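Local coordinates for protein CalS10 (Micromonospora echinospora, PDB 6UK5) that binds S-adenosylmethionine and probably transfers its methyl group to an aminopentose sugar in the biosynthesis of calicheamicin, at residues E21-V25 with E196-V200; L153-F158 with M217-Y223; F162-G168 with R181-R187; R190-E196 with Q211-M217. All blocks are in the same frame, centred on the assembly; numbering follows the deposited sequence.

Contact 1. Residues E21-V25 with E196-V200; sequences EHAEV and ERWLV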
# COMPACT_ATOMS: atom_id res chain seq x y z
N GLU A 21 -12.64 8.62 -8.51
CA GLU A 21 -11.50 8.15 -7.72
C GLU A 21 -10.69 7.13 -8.50
O GLU A 21 -9.46 7.22 -8.58
CB GLU A 21 -11.99 7.57 -6.40
CG GLU A 21 -12.18 8.60 -5.30
CD GLU A 21 -12.90 8.05 -4.08
OE1 GLU A 21 -13.96 7.40 -4.26
OE2 GLU A 21 -12.41 8.26 -2.95
N HIS A 22 -11.36 6.13 -9.08
CA HIS A 22 -10.65 5.09 -9.82
C HIS A 22 -9.87 5.68 -10.99
O HIS A 22 -8.73 5.29 -11.25
CB HIS A 22 -11.65 4.04 -10.32
CG HIS A 22 -11.00 2.79 -10.82
ND1 HIS A 22 -11.63 1.92 -11.69
CD2 HIS A 22 -9.78 2.25 -10.57
CE1 HIS A 22 -10.83 0.91 -11.96
NE2 HIS A 22 -9.70 1.08 -11.30
N ALA A 23 -10.48 6.63 -11.71
CA ALA A 23 -9.80 7.22 -12.87
C ALA A 23 -8.49 7.89 -12.46
O ALA A 23 -7.52 7.87 -13.22
CB ALA A 23 -10.73 8.23 -13.54
N GLU A 24 -8.45 8.47 -11.27
CA GLU A 24 -7.27 9.22 -10.83
C GLU A 24 -6.07 8.30 -10.63
O GLU A 24 -4.93 8.69 -10.90
CB GLU A 24 -7.60 9.97 -9.55
CG GLU A 24 -6.48 10.85 -9.02
CD GLU A 24 -6.71 11.26 -7.58
OE1 GLU A 24 -7.88 11.20 -7.13
OE2 GLU A 24 -5.72 11.64 -6.92
N VAL A 25 -6.31 7.08 -10.15
CA VAL A 25 -5.26 6.14 -9.78
C VAL A 25 -5.14 4.99 -10.77
O VAL A 25 -4.23 4.16 -10.62
CB VAL A 25 -5.49 5.58 -8.36
CG1 VAL A 25 -5.36 6.68 -7.33
CG2 VAL A 25 -6.86 4.91 -8.27
N GLU A 196 -11.64 -4.72 -5.97
CA GLU A 196 -10.50 -3.86 -5.71
C GLU A 196 -10.80 -2.96 -4.52
O GLU A 196 -11.93 -2.46 -4.38
CB GLU A 196 -10.15 -2.98 -6.91
CG GLU A 196 -9.23 -3.65 -7.91
CD GLU A 196 -9.05 -2.82 -9.17
OE1 GLU A 196 -9.95 -2.01 -9.48
OE2 GLU A 196 -8.01 -2.97 -9.84
N ARG A 197 -9.80 -2.74 -3.67
CA ARG A 197 -9.94 -1.85 -2.52
C ARG A 197 -8.69 -1.00 -2.41
O ARG A 197 -7.58 -1.52 -2.26
CB ARG A 197 -10.20 -2.65 -1.24
CG ARG A 197 -11.61 -3.19 -1.21
CD ARG A 197 -11.88 -4.04 0.01
NE ARG A 197 -12.62 -3.28 1.00
CZ ARG A 197 -13.29 -3.81 2.02
NH1 ARG A 197 -13.32 -5.13 2.17
NH2 ARG A 197 -13.93 -3.02 2.87
N TRP A 198 -8.88 0.31 -2.47
CA TRP A 198 -7.81 1.28 -2.56
C TRP A 198 -7.68 2.08 -1.27
O TRP A 198 -8.65 2.29 -0.54
CB TRP A 198 -8.06 2.26 -3.72
CG TRP A 198 -8.16 1.60 -5.06
CD1 TRP A 198 -9.22 0.89 -5.55
CD2 TRP A 198 -7.17 1.62 -6.10
NE1 TRP A 198 -8.95 0.46 -6.82
CE2 TRP A 198 -7.70 0.89 -7.18
CE3 TRP A 198 -5.90 2.17 -6.21
CZ2 TRP A 198 -6.99 0.70 -8.37
CZ3 TRP A 198 -5.20 1.98 -7.39
CH2 TRP A 198 -5.75 1.26 -8.45
N LEU A 199 -6.45 2.52 -0.99
CA LEU A 199 -6.17 3.51 0.04
C LEU A 199 -5.32 4.61 -0.57
O LEU A 199 -4.24 4.34 -1.10
CB LEU A 199 -5.45 2.89 1.24
CG LEU A 199 -6.25 2.04 2.22
CD1 LEU A 199 -5.31 1.42 3.24
CD2 LEU A 199 -7.32 2.85 2.92
N VAL A 200 -5.81 5.85 -0.51
CA VAL A 200 -5.05 7.01 -0.97
C VAL A 200 -4.85 7.95 0.22
O VAL A 200 -5.81 8.45 0.79
CB VAL A 200 -5.74 7.74 -2.13
CG1 VAL A 200 -4.91 8.94 -2.55
CG2 VAL A 200 -5.91 6.80 -3.31
O HOH W 1 -7.57 -1.17 -11.87
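The indole of Trp198 receives Val25 on one face and carries the carboxylate oxygen Glu196 OE1 in its plane at the edge. Val25 CG2 sits over the six-membered ring, 3.6 Å from its centroid and only 19° off the normal, a clear CH-pi contact. The imidazole of His22 meets the indole obliquely, with CD2 3.9 Å from Trp198 CZ2 and the planes 56° apart. A water lies in the imidazole plane, 3.2 Å from His22 NE2, and donates to Glu196 OE2 at 2.7 Å, thus linking helix and strand where the two side chains do not bond directly. The other imidazole nitrogen, ND1, is hydrogen-bonded to the backbone N of Phe18, and Glu196 OE2 also forms a salt bridge with Arg181. Beyond the indole, Val25 CG1 rests 4.1 Å from Val200 CG2, two branched side chains suited to a buried apolar contact. Without the indole, as with an alanine here, Val25 CG2 is likely to lose its aromatic floor, leaving a gap between helix and strand. Segments 21-25 and 196-200 run at 74° to each other: an alpha-on-beta layer, the side chain of His22 about 6 Å from the bound S-adenosylmethionine, joining helix 20-32 to the mostly antiparallel five-stranded sheet beside the cofactor site.

Contact 2. Residues L153-F158 with M217-Y223; sequences LEPWWF and MFTREEY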
# COMPACT_ATOMS: atom_id res chain seq x y z
N LEU A 153 -8.70 -6.11 -31.51
CA LEU A 153 -9.40 -6.39 -30.27
C LEU A 153 -8.53 -7.26 -29.38
O LEU A 153 -8.13 -8.35 -29.79
CB LEU A 153 -10.73 -7.08 -30.56
CG LEU A 153 -11.71 -7.29 -29.41
CD1 LEU A 153 -13.12 -7.05 -29.91
CD2 LEU A 153 -11.57 -8.68 -28.83
N GLU A 154 -8.22 -6.76 -28.18
CA GLU A 154 -7.47 -7.54 -27.21
C GLU A 154 -8.46 -8.29 -26.32
O GLU A 154 -9.14 -7.65 -25.50
CB GLU A 154 -6.59 -6.63 -26.36
CG GLU A 154 -5.65 -7.38 -25.43
CD GLU A 154 -4.89 -6.45 -24.50
OE1 GLU A 154 -4.97 -5.22 -24.69
OE2 GLU A 154 -4.21 -6.96 -23.58
N PRO A 155 -8.58 -9.61 -26.44
CA PRO A 155 -9.56 -10.35 -25.64
C PRO A 155 -9.00 -10.75 -24.28
O PRO A 155 -7.79 -10.83 -24.06
CB PRO A 155 -9.83 -11.58 -26.50
CG PRO A 155 -8.51 -11.86 -27.12
CD PRO A 155 -7.86 -10.51 -27.37
N TRP A 156 -9.93 -11.00 -23.36
CA TRP A 156 -9.59 -11.61 -22.08
C TRP A 156 -9.47 -13.12 -22.22
O TRP A 156 -10.32 -13.77 -22.83
CB TRP A 156 -10.65 -11.25 -21.04
CG TRP A 156 -10.49 -11.95 -19.71
CD1 TRP A 156 -11.40 -12.78 -19.12
CD2 TRP A 156 -9.37 -11.89 -18.82
NE1 TRP A 156 -10.92 -13.23 -17.92
CE2 TRP A 156 -9.67 -12.70 -17.71
CE3 TRP A 156 -8.14 -11.22 -18.86
CZ2 TRP A 156 -8.79 -12.87 -16.65
CZ3 TRP A 156 -7.26 -11.39 -17.80
CH2 TRP A 156 -7.59 -12.21 -16.71
N TRP A 157 -8.41 -13.67 -21.64
CA TRP A 157 -8.22 -15.10 -21.49
C TRP A 157 -7.83 -15.32 -20.04
O TRP A 157 -7.40 -14.39 -19.35
CB TRP A 157 -7.14 -15.69 -22.41
CG TRP A 157 -7.31 -15.48 -23.89
CD1 TRP A 157 -6.42 -14.87 -24.73
CD2 TRP A 157 -8.43 -15.85 -24.70
NE1 TRP A 157 -6.91 -14.86 -26.01
CE2 TRP A 157 -8.14 -15.45 -26.02
CE3 TRP A 157 -9.65 -16.49 -24.44
CZ2 TRP A 157 -9.03 -15.67 -27.08
CZ3 TRP A 157 -10.53 -16.70 -25.49
CH2 TRP A 157 -10.21 -16.29 -26.79
N PHE A 158 -7.97 -16.54 -19.56
CA PHE A 158 -7.53 -16.78 -18.19
C PHE A 158 -6.02 -17.00 -18.16
O PHE A 158 -5.50 -17.83 -18.91
CB PHE A 158 -8.22 -18.01 -17.60
CG PHE A 158 -9.70 -17.83 -17.40
CD1 PHE A 158 -10.18 -16.84 -16.56
CD2 PHE A 158 -10.60 -18.68 -18.02
CE1 PHE A 158 -11.54 -16.69 -16.36
CE2 PHE A 158 -11.96 -18.53 -17.82
CZ PHE A 158 -12.43 -17.53 -16.99
N MET A 217 -15.34 -13.81 -20.09
CA MET A 217 -14.63 -14.32 -21.24
C MET A 217 -15.60 -14.70 -22.36
O MET A 217 -16.76 -15.04 -22.12
CB MET A 217 -13.82 -15.57 -20.88
CG MET A 217 -12.97 -16.09 -22.04
SD MET A 217 -12.28 -17.72 -21.71
CE MET A 217 -13.70 -18.70 -22.22
N PHE A 218 -15.10 -14.64 -23.59
CA PHE A 218 -15.77 -15.22 -24.75
C PHE A 218 -14.79 -16.14 -25.46
O PHE A 218 -13.58 -16.00 -25.34
CB PHE A 218 -16.29 -14.13 -25.68
CG PHE A 218 -17.19 -13.14 -24.98
CD1 PHE A 218 -18.45 -13.51 -24.57
CD2 PHE A 218 -16.74 -11.86 -24.71
CE1 PHE A 218 -19.28 -12.61 -23.91
CE2 PHE A 218 -17.55 -10.95 -24.05
CZ PHE A 218 -18.82 -11.33 -23.65
N THR A 219 -15.34 -17.10 -26.20
CA THR A 219 -14.52 -18.13 -26.83
C THR A 219 -14.05 -17.69 -28.21
O THR A 219 -14.62 -16.79 -28.83
CB THR A 219 -15.30 -19.44 -26.95
OG1 THR A 219 -16.59 -19.18 -27.52
CG2 THR A 219 -15.49 -20.07 -25.58
N ARG A 220 -12.98 -18.34 -28.67
CA ARG A 220 -12.53 -18.15 -30.05
C ARG A 220 -13.66 -18.40 -31.03
O ARG A 220 -13.84 -17.65 -32.00
CB ARG A 220 -11.35 -19.09 -30.32
CG ARG A 220 -10.89 -19.16 -31.77
CD ARG A 220 -10.43 -17.81 -32.31
NE ARG A 220 -9.72 -18.00 -33.58
CZ ARG A 220 -8.43 -18.34 -33.67
NH1 ARG A 220 -7.71 -18.52 -32.58
NH2 ARG A 220 -7.87 -18.49 -34.86
N GLU A 221 -14.46 -19.44 -30.78
CA GLU A 221 -15.61 -19.72 -31.64
C GLU A 221 -16.62 -18.58 -31.60
O GLU A 221 -17.26 -18.27 -32.61
CB GLU A 221 -16.27 -21.03 -31.19
CG GLU A 221 -17.23 -21.63 -32.19
CD GLU A 221 -17.52 -23.09 -31.90
OE1 GLU A 221 -17.91 -23.40 -30.76
OE2 GLU A 221 -17.34 -23.91 -32.83
N GLU A 222 -16.77 -17.94 -30.44
CA GLU A 222 -17.75 -16.86 -30.31
C GLU A 222 -17.26 -15.60 -31.00
O GLU A 222 -18.02 -14.96 -31.74
CB GLU A 222 -18.03 -16.62 -28.83
CG GLU A 222 -19.31 -17.29 -28.35
CD GLU A 222 -19.25 -17.69 -26.88
OE1 GLU A 222 -18.33 -17.22 -26.17
OE2 GLU A 222 -20.11 -18.48 -26.45
N TYR A 223 -16.00 -15.22 -30.78
CA TYR A 223 -15.43 -14.09 -31.50
C TYR A 223 -15.52 -14.30 -33.01
O TYR A 223 -16.03 -13.45 -33.74
CB TYR A 223 -13.97 -13.86 -31.09
CG TYR A 223 -13.75 -13.38 -29.67
CD1 TYR A 223 -14.18 -12.12 -29.28
CD2 TYR A 223 -13.07 -14.16 -28.75
CE1 TYR A 223 -13.97 -11.66 -27.99
CE2 TYR A 223 -12.85 -13.71 -27.46
CZ TYR A 223 -13.30 -12.46 -27.09
OH TYR A 223 -13.08 -12.00 -25.80
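Met217 threads between Trp156, Trp157 and Phe158, and each of its side-chain atoms from CB to the sulfur has its own neighbour. CB lies 4.1 Å from Trp156 CD1. CG, anti to the backbone N (chi1 -176°), is carried to 3.6 Å from the carbonyl oxygen of Trp156. SD reaches two rings, in the plane of the Trp157 indole at its edge, 4.0 Å from CE3, and obliquely beside Phe158, 4.0 Å from CE2. Both are Met-aromatic contacts, which a flexible, polarisable thioether makes readily. Farther on, the edge of the Tyr223 ring meets Trp157, with CE2 3.8 Å from Trp157 CH2, while Pro155 CB approaches Tyr223 CZ to 3.6 Å and Leu153 CD2 touches Tyr223 CE1. The phenol can lie in this apolar nest because its OH is hydrogen-bonded to Asn126 ND2. The helix bearing Tyr223 starts with a capping box: Thr219 N donates to Glu222 OE1 at 3.0 Å, and Glu222 N to Thr219 OG1 at 3.2 Å. The loop following strand 149-153 is thus packed on the start of helix 220-229, with Phe247 of strand 246-251 against Pro155, Trp157 and Tyr223, helix 131-143 against Phe218, and Thr192 of strand 191-202 against Trp156 and Phe158.

Contact 3. Residues F162-G168 with R181-R187; sequences FIDGYVG and RVSRSTR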
# COMPACT_ATOMS: atom_id res chain seq x y z
N PHE A 162 -4.20 -18.62 -13.08
CA PHE A 162 -5.43 -18.18 -12.43
C PHE A 162 -6.47 -19.27 -12.67
O PHE A 162 -7.26 -19.22 -13.61
CB PHE A 162 -5.87 -16.82 -12.97
CG PHE A 162 -7.13 -16.30 -12.36
CD1 PHE A 162 -7.26 -16.21 -10.98
CD2 PHE A 162 -8.17 -15.86 -13.15
CE1 PHE A 162 -8.42 -15.72 -10.41
CE2 PHE A 162 -9.34 -15.36 -12.59
CZ PHE A 162 -9.46 -15.29 -11.22
N ILE A 163 -6.44 -20.27 -11.80
CA ILE A 163 -7.40 -21.37 -11.82
C ILE A 163 -8.64 -21.04 -11.00
O ILE A 163 -9.76 -21.16 -11.49
CB ILE A 163 -6.67 -22.65 -11.34
CG1 ILE A 163 -5.45 -22.86 -12.25
CG2 ILE A 163 -7.61 -23.84 -11.36
CD1 ILE A 163 -4.43 -23.84 -11.75
N ASP A 164 -8.46 -20.66 -9.73
CA ASP A 164 -9.58 -20.31 -8.87
C ASP A 164 -9.51 -18.85 -8.44
O ASP A 164 -10.28 -18.02 -8.93
CB ASP A 164 -9.64 -21.23 -7.65
CG ASP A 164 -10.92 -21.07 -6.86
OD1 ASP A 164 -11.71 -20.15 -7.18
OD2 ASP A 164 -11.16 -21.88 -5.94
N GLY A 165 -8.60 -18.51 -7.52
CA GLY A 165 -8.56 -17.19 -6.95
C GLY A 165 -7.18 -16.58 -7.04
O GLY A 165 -6.16 -17.27 -7.17
N TYR A 166 -7.16 -15.25 -6.96
CA TYR A 166 -5.95 -14.45 -7.02
C TYR A 166 -6.08 -13.23 -6.11
O TYR A 166 -7.11 -12.56 -6.12
CB TYR A 166 -5.67 -13.97 -8.45
CG TYR A 166 -4.57 -12.92 -8.54
CD1 TYR A 166 -3.23 -13.26 -8.42
CD2 TYR A 166 -4.89 -11.58 -8.73
CE1 TYR A 166 -2.24 -12.29 -8.50
CE2 TYR A 166 -3.91 -10.61 -8.81
CZ TYR A 166 -2.59 -10.97 -8.69
OH TYR A 166 -1.62 -9.99 -8.77
N VAL A 167 -5.03 -12.97 -5.34
CA VAL A 167 -4.95 -11.80 -4.47
C VAL A 167 -3.74 -11.00 -4.91
O VAL A 167 -2.60 -11.49 -4.86
CB VAL A 167 -4.85 -12.17 -2.99
CG1 VAL A 167 -4.38 -10.97 -2.17
CG2 VAL A 167 -6.21 -12.63 -2.48
N GLY A 168 -3.96 -9.76 -5.33
CA GLY A 168 -2.89 -8.88 -5.72
C GLY A 168 -2.74 -7.75 -4.71
O GLY A 168 -3.62 -7.50 -3.91
N ARG A 181 -3.26 -0.58 -2.95
CA ARG A 181 -4.35 -1.33 -3.54
C ARG A 181 -4.21 -2.80 -3.17
O ARG A 181 -3.13 -3.37 -3.28
CB ARG A 181 -4.39 -1.20 -5.06
CG ARG A 181 -5.72 -1.67 -5.64
CD ARG A 181 -5.60 -2.01 -7.11
NE ARG A 181 -4.81 -3.22 -7.30
CZ ARG A 181 -4.47 -3.72 -8.48
NH1 ARG A 181 -4.83 -3.09 -9.60
NH2 ARG A 181 -3.75 -4.83 -8.55
N VAL A 182 -5.32 -3.40 -2.73
CA VAL A 182 -5.42 -4.84 -2.54
C VAL A 182 -6.56 -5.31 -3.43
O VAL A 182 -7.66 -4.75 -3.37
CB VAL A 182 -5.68 -5.22 -1.07
CG1 VAL A 182 -5.85 -6.73 -0.94
CG2 VAL A 182 -4.58 -4.70 -0.18
N SER A 183 -6.30 -6.32 -4.25
CA SER A 183 -7.30 -6.82 -5.17
C SER A 183 -7.52 -8.31 -4.93
O SER A 183 -6.67 -9.01 -4.37
CB SER A 183 -6.88 -6.60 -6.63
OG SER A 183 -5.75 -7.38 -6.97
N ARG A 184 -8.69 -8.78 -5.35
CA ARG A 184 -9.02 -10.19 -5.25
C ARG A 184 -9.97 -10.54 -6.38
O ARG A 184 -11.03 -9.92 -6.52
CB ARG A 184 -9.65 -10.49 -3.89
CG ARG A 184 -9.87 -11.94 -3.60
CD ARG A 184 -10.52 -12.07 -2.25
NE ARG A 184 -10.88 -13.45 -1.95
CZ ARG A 184 -12.07 -13.96 -2.26
NH1 ARG A 184 -12.96 -13.22 -2.91
NH2 ARG A 184 -12.37 -15.22 -1.96
N SER A 185 -9.59 -11.54 -7.17
CA SER A 185 -10.38 -12.02 -8.30
C SER A 185 -10.61 -13.51 -8.14
O SER A 185 -9.69 -14.26 -7.81
CB SER A 185 -9.69 -11.73 -9.63
OG SER A 185 -9.14 -10.43 -9.66
N THR A 186 -11.85 -13.93 -8.37
CA THR A 186 -12.20 -15.34 -8.35
C THR A 186 -12.84 -15.68 -9.69
O THR A 186 -13.45 -14.83 -10.34
CB THR A 186 -13.16 -15.67 -7.20
OG1 THR A 186 -14.37 -14.92 -7.34
CG2 THR A 186 -12.51 -15.35 -5.86
N ARG A 187 -12.70 -16.94 -10.08
CA ARG A 187 -13.15 -17.41 -11.38
C ARG A 187 -14.22 -18.48 -11.20
O ARG A 187 -14.10 -19.34 -10.32
CB ARG A 187 -11.96 -17.96 -12.16
CG ARG A 187 -12.27 -18.63 -13.48
CD ARG A 187 -10.99 -19.24 -14.05
NE ARG A 187 -11.27 -20.32 -14.99
CZ ARG A 187 -10.33 -21.04 -15.60
NH1 ARG A 187 -9.05 -20.79 -15.37
NH2 ARG A 187 -10.68 -22.00 -16.43
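An antiparallel beta hairpin, built from strands 165-174 and 177-188, has Tyr166 and Ser185 paired near its open end. Theirs is a hydrogen-bonded pair, with Tyr166 N reaching Ser185 O at 2.8 Å and Ser185 N returning to Tyr166 O at 2.9 Å. Gly168 and Ser183 form the next such pair, though both donors stand well above the carbonyl planes they address. Gly168 has no side chain, and Ser183 OG lies 3.5 Å from its CA. On the other side of the sheet, Val167 CG2 rests 3.9 Å from Arg184 CG, so the arginine offers its aliphatic stem to the valine while its guanidinium is hydrogen-bonded to Asp202 O and Ala203 O of the second subunit. Before strand 165-174 begins, Arg187 holds the incoming loop. Its backbone N is hydrogen-bonded to Asp164 O at 2.9 Å, and its extended chain (chi1 173°) carries NH1 to Phe162 O at 3.0 Å, the oxygen lying in the guanidinium plane. The Phe162 ring approaches the same side chain obliquely, CE2 3.7 Å from Arg187 CB. Within the chain, strand 165-174 is the outermost of its sheet; strand 177-188 has strand 191-202 on its other flank, and Arg187 also makes a cation-pi contact with Phe158 of the preceding loop.

Contact 4. Residues R190-E196 with Q211-M217; sequences RVTRMEE and QVGLLTM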
# COMPACT_ATOMS: atom_id res chain seq x y z
N ARG A 190 -16.99 -18.64 -17.21
CA ARG A 190 -16.32 -17.58 -17.96
C ARG A 190 -16.26 -16.26 -17.21
O ARG A 190 -15.74 -15.28 -17.75
CB ARG A 190 -17.01 -17.38 -19.32
CG ARG A 190 -18.53 -17.36 -19.26
CD ARG A 190 -19.21 -17.08 -20.60
NE ARG A 190 -18.68 -17.89 -21.69
CZ ARG A 190 -19.37 -18.25 -22.78
NH1 ARG A 190 -20.65 -17.92 -22.90
NH2 ARG A 190 -18.78 -18.97 -23.73
N VAL A 191 -16.77 -16.21 -15.98
CA VAL A 191 -16.92 -14.97 -15.24
C VAL A 191 -15.80 -14.85 -14.22
O VAL A 191 -15.45 -15.82 -13.53
CB VAL A 191 -18.29 -14.90 -14.54
CG1 VAL A 191 -18.46 -13.56 -13.83
CG2 VAL A 191 -19.40 -15.19 -15.53
N THR A 192 -15.21 -13.66 -14.13
CA THR A 192 -14.22 -13.33 -13.11
C THR A 192 -14.77 -12.19 -12.27
O THR A 192 -15.19 -11.16 -12.82
CB THR A 192 -12.87 -12.95 -13.73
OG1 THR A 192 -12.61 -13.78 -14.87
CG2 THR A 192 -11.76 -13.16 -12.71
N ARG A 193 -14.76 -12.34 -10.95
CA ARG A 193 -15.29 -11.33 -10.05
C ARG A 193 -14.12 -10.54 -9.49
O ARG A 193 -13.38 -11.03 -8.63
CB ARG A 193 -16.12 -11.95 -8.92
CG ARG A 193 -16.73 -10.89 -8.01
CD ARG A 193 -17.63 -11.47 -6.93
NE ARG A 193 -17.85 -10.48 -5.88
CZ ARG A 193 -16.96 -10.22 -4.92
NH1 ARG A 193 -15.81 -10.88 -4.89
NH2 ARG A 193 -17.22 -9.31 -3.99
N MET A 194 -13.98 -9.30 -9.95
CA MET A 194 -12.88 -8.42 -9.58
C MET A 194 -13.30 -7.51 -8.43
O MET A 194 -14.20 -6.69 -8.59
CB MET A 194 -12.47 -7.60 -10.80
CG MET A 194 -11.79 -8.40 -11.89
SD MET A 194 -11.20 -7.37 -13.25
CE MET A 194 -12.77 -6.78 -13.91
N GLU A 195 -12.67 -7.69 -7.28
CA GLU A 195 -12.86 -6.82 -6.12
C GLU A 195 -11.57 -6.05 -5.88
O GLU A 195 -10.52 -6.65 -5.61
CB GLU A 195 -13.23 -7.63 -4.88
CG GLU A 195 -13.70 -6.76 -3.71
CD GLU A 195 -13.78 -7.52 -2.41
OE1 GLU A 195 -13.80 -8.77 -2.44
OE2 GLU A 195 -13.81 -6.87 -1.34
N GLU A 196 -11.64 -4.72 -5.97
CA GLU A 196 -10.50 -3.86 -5.71
C GLU A 196 -10.80 -2.96 -4.52
O GLU A 196 -11.93 -2.46 -4.38
CB GLU A 196 -10.15 -2.98 -6.91
CG GLU A 196 -9.23 -3.65 -7.91
CD GLU A 196 -9.05 -2.82 -9.17
OE1 GLU A 196 -9.95 -2.01 -9.48
OE2 GLU A 196 -8.01 -2.97 -9.84
N GLN A 211 -14.50 -1.30 -4.96
CA GLN A 211 -15.19 -1.57 -6.21
C GLN A 211 -15.34 -3.07 -6.42
O GLN A 211 -14.56 -3.87 -5.89
CB GLN A 211 -14.43 -1.01 -7.42
CG GLN A 211 -13.85 0.37 -7.24
CD GLN A 211 -12.85 0.70 -8.32
OE1 GLN A 211 -13.02 1.67 -9.05
NE2 GLN A 211 -11.80 -0.11 -8.43
N VAL A 212 -16.36 -3.46 -7.19
CA VAL A 212 -16.47 -4.81 -7.72
C VAL A 212 -16.77 -4.73 -9.22
O VAL A 212 -17.55 -3.87 -9.65
CB VAL A 212 -17.56 -5.65 -7.01
CG1 VAL A 212 -17.83 -6.93 -7.80
CG2 VAL A 212 -17.14 -5.97 -5.59
N GLY A 213 -16.14 -5.60 -9.99
CA GLY A 213 -16.37 -5.67 -11.42
C GLY A 213 -16.44 -7.10 -11.90
O GLY A 213 -15.91 -8.02 -11.27
N LEU A 214 -17.14 -7.29 -13.02
CA LEU A 214 -17.28 -8.60 -13.64
C LEU A 214 -16.60 -8.55 -15.00
O LEU A 214 -16.92 -7.68 -15.82
CB LEU A 214 -18.74 -9.02 -13.84
CG LEU A 214 -19.65 -9.30 -12.65
CD1 LEU A 214 -20.91 -10.03 -13.14
CD2 LEU A 214 -18.95 -10.08 -11.56
N LEU A 215 -15.68 -9.48 -15.23
CA LEU A 215 -15.06 -9.66 -16.54
C LEU A 215 -15.50 -11.02 -17.07
O LEU A 215 -15.28 -12.05 -16.42
CB LEU A 215 -13.54 -9.59 -16.42
CG LEU A 215 -12.71 -9.18 -17.63
CD1 LEU A 215 -12.98 -7.73 -18.03
CD2 LEU A 215 -11.23 -9.38 -17.33
N THR A 216 -16.13 -11.02 -18.24
CA THR A 216 -16.69 -12.21 -18.85
C THR A 216 -15.90 -12.60 -20.09
O THR A 216 -15.80 -11.81 -21.04
CB THR A 216 -18.17 -12.00 -19.19
OG1 THR A 216 -18.88 -11.65 -18.00
CG2 THR A 216 -18.76 -13.26 -19.79
N MET A 217 -15.34 -13.81 -20.09
CA MET A 217 -14.63 -14.32 -21.24
C MET A 217 -15.60 -14.70 -22.36
O MET A 217 -16.76 -15.04 -22.12
CB MET A 217 -13.82 -15.57 -20.88
CG MET A 217 -12.97 -16.09 -22.04
SD MET A 217 -12.28 -17.72 -21.71
CE MET A 217 -13.70 -18.70 -22.22
O HOH W 2 -13.75 -13.95 -16.98
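The carbonyl oxygen of Arg190 is gripped by Met217 N at 2.8 Å, in a nearly straight bond (173° at the hydrogen), and by a CA-H...O contact from Thr216. This bond stands at the open end of an antiparallel beta hairpin, strand 191-202 against strand 206-216, in which Thr192 with Leu215, Met194 with Gly213 and Glu196 with Gln211 are the hydrogen-bonded pairs. Arg190 itself lies along the end of the hairpin: its CD is 3.9 Å from Thr216 CG2, and NH2 goes on to a salt bridge with Glu222 at the start of the following helix. Were this arginine a serine, Glu222 is likely to be left without this counter-charge and Thr216 CG2 without its cover. Val191, Arg193, Glu195, Val212, Leu214 and Thr216 share one side of the sheet. There Val212 CG2 lies 3.7 Å from Arg193 NH2 and 4.0 Å from Glu195 CG, a branched residue touching both long chains, whose charges form a long ion pair. Beta-branched residues such as Val191, Val212 and Thr216 suit extended strands. The other side carries Met194, whose partner Gly213 has no side chain to obstruct it. Bent at chi3 (-66°), the thioether brings Met194 CE to 3.8 Å from Leu215 CB. At the far end the carboxylate of Glu196 and the amide of Gln211 lie in nearly parallel planes, 11° apart, with Glu196 OE1 2.9 Å from Gln211 NE2.

Contacts 3 and 4 are two successive hairpins of the same mixed, mostly antiparallel sheet, in series along the chain, their centres about 10 Å apart; strands 177-188 and 191-202 pair between them. Contact 1 takes up strand 191-202 where contact 4 leaves it, sharing Glu196. At the other end contact 4 passes Met217 to contact 2, which lies about 27 Å from contact 1 between centres. Contacts 1, 3 and 4 reach the second subunit, contact 4 through Glu195 alone. Contacts 3 and 4 build the five-stranded sheet flanking the S-adenosylmethionine pocket, contact 2 ties it to helix 220-229 and the Rossmann-like, seven-stranded methyltransferase core, and contact 1 lays helix 20-32, which precedes that core, on it.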